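Local coordinates for protein D-alanyl transferase DltD (Enterococcus faecium TX0133A04, PDB 6PFX) that probably takes part in the D-alanylation of lipoteichoic acid in the Gram-positive cell wall, as a membrane-associated member of the SGNH hydrolase clan, at residues A[291-296]-A[330-335]. Numbering follows the deposited sequence.
Sequences FIIPPV and IADFVN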
# COMPACT_ATOMS: atom_id res chain seq x y z
N PHE A 291 6.72 -1.34 -7.77
CA PHE A 291 6.41 -0.23 -6.88
C PHE A 291 6.04 0.99 -7.70
O PHE A 291 6.64 1.25 -8.74
CB PHE A 291 7.60 0.11 -5.97
CG PHE A 291 7.96 -1.00 -5.01
CD1 PHE A 291 7.32 -1.11 -3.79
CD2 PHE A 291 8.95 -1.92 -5.33
CE1 PHE A 291 7.63 -2.13 -2.90
CE2 PHE A 291 9.27 -2.96 -4.44
CZ PHE A 291 8.61 -3.05 -3.22
N ILE A 292 5.01 1.71 -7.25
CA ILE A 292 4.53 2.94 -7.90
C ILE A 292 4.60 4.07 -6.88
O ILE A 292 4.09 3.93 -5.76
CB ILE A 292 3.09 2.75 -8.43
CG1 ILE A 292 3.06 1.56 -9.41
CG2 ILE A 292 2.55 4.05 -9.07
CD1 ILE A 292 1.68 1.08 -9.83
N ILE A 293 5.22 5.18 -7.28
CA ILE A 293 5.35 6.37 -6.44
C ILE A 293 4.60 7.50 -7.11
O ILE A 293 5.04 7.99 -8.16
CB ILE A 293 6.81 6.80 -6.28
CG1 ILE A 293 7.68 5.62 -5.82
CG2 ILE A 293 6.88 7.91 -5.25
CD1 ILE A 293 9.17 5.92 -5.72
N PRO A 294 3.45 7.91 -6.58
CA PRO A 294 2.66 8.96 -7.22
C PRO A 294 3.21 10.33 -6.89
O PRO A 294 3.87 10.52 -5.86
CB PRO A 294 1.28 8.80 -6.59
CG PRO A 294 1.62 8.32 -5.19
CD PRO A 294 2.75 7.32 -5.43
N PRO A 295 2.89 11.32 -7.70
CA PRO A 295 3.24 12.71 -7.40
C PRO A 295 2.18 13.34 -6.50
O PRO A 295 1.20 12.72 -6.11
CB PRO A 295 3.17 13.36 -8.77
CG PRO A 295 2.02 12.63 -9.43
CD PRO A 295 2.17 11.19 -8.98
N VAL A 296 2.40 14.61 -6.19
CA VAL A 296 1.36 15.48 -5.65
C VAL A 296 1.06 16.53 -6.71
O VAL A 296 1.99 17.09 -7.29
CB VAL A 296 1.79 16.15 -4.33
CG1 VAL A 296 0.72 17.15 -3.91
CG2 VAL A 296 2.00 15.10 -3.28
N ILE A 330 10.34 -0.10 -10.55
CA ILE A 330 9.77 1.05 -9.86
C ILE A 330 9.23 1.99 -10.93
O ILE A 330 9.96 2.38 -11.84
CB ILE A 330 10.82 1.79 -9.01
CG1 ILE A 330 11.47 0.87 -7.99
CG2 ILE A 330 10.17 3.00 -8.30
CD1 ILE A 330 12.65 1.47 -7.28
N ALA A 331 7.96 2.35 -10.80
CA ALA A 331 7.34 3.38 -11.62
C ALA A 331 7.30 4.64 -10.76
O ALA A 331 6.39 4.82 -9.95
CB ALA A 331 5.94 2.97 -12.04
N ASP A 332 8.27 5.51 -10.96
CA ASP A 332 8.40 6.74 -10.18
C ASP A 332 7.74 7.86 -10.98
O ASP A 332 8.26 8.29 -12.01
CB ASP A 332 9.87 7.04 -9.93
CG ASP A 332 10.11 8.36 -9.23
OD1 ASP A 332 9.14 9.08 -8.90
OD2 ASP A 332 11.29 8.69 -9.00
N PHE A 333 6.56 8.30 -10.52
CA PHE A 333 5.80 9.34 -11.19
C PHE A 333 5.87 10.70 -10.49
O PHE A 333 5.07 11.59 -10.78
CB PHE A 333 4.33 8.90 -11.34
CG PHE A 333 4.11 7.70 -12.23
CD1 PHE A 333 4.71 7.61 -13.47
CD2 PHE A 333 3.27 6.69 -11.82
CE1 PHE A 333 4.48 6.51 -14.28
CE2 PHE A 333 3.03 5.61 -12.63
CZ PHE A 333 3.64 5.52 -13.85
N VAL A 334 6.83 10.89 -9.58
CA VAL A 334 6.93 12.17 -8.86
C VAL A 334 7.05 13.32 -9.84
O VAL A 334 6.54 14.42 -9.60
CB VAL A 334 8.11 12.11 -7.88
CG1 VAL A 334 8.39 13.46 -7.23
CG2 VAL A 334 7.82 11.05 -6.82
N ASN A 335 7.72 13.09 -10.97
CA ASN A 335 7.90 14.15 -11.95
C ASN A 335 6.67 14.39 -12.82
O ASN A 335 6.73 15.22 -13.74
CB ASN A 335 9.13 13.89 -12.84
CG ASN A 335 8.92 12.79 -13.86
OD1 ASN A 335 7.85 12.17 -13.95
ND2 ASN A 335 9.95 12.54 -14.67
O HOH W 1 5.25 15.20 -7.06
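Strands 291-293 and 330-332 run parallel. Two backbone hydrogen bonds join them, and a third extends the pairing just past the end of strand 330-332. A331 N donates to F291 O at 2.7 Å, nearly along the C=O axis. A331 O accepts from I293 N at 2.9 Å, in the carbonyl plane. F333 N then reaches I293 O at 2.8 Å, the most bent of the three (150° at the hydrogen). Beyond it the prolines P294 and P295 have no N-H to give. A water takes over: it accepts from V296 N and donates to V334 O, 3.0 Å from each. With CG anti to its backbone N (chi1 175°), D332 turns OD1 to V334 N, which meets it at 3.0 Å from above the carboxylate plane; this is an Asx turn. Its OD2 forms a salt bridge with K319. Apolar contacts form on both faces of the sheet, with D332 on the I293 side. I293 CG2 meets V334 CG2 at 3.6 Å, while its CD1 lies beside I330 CG2. On the other face, I292 CG2 touches F333 CD2 at 3.9 Å. Strand 330-332 ends the five-stranded parallel sheet of this SGNH-type fold, with 288-293 between it and 97-101. Helix 308-323 covers the I293 and I330 face; helix 351-365 covers I292 and A331.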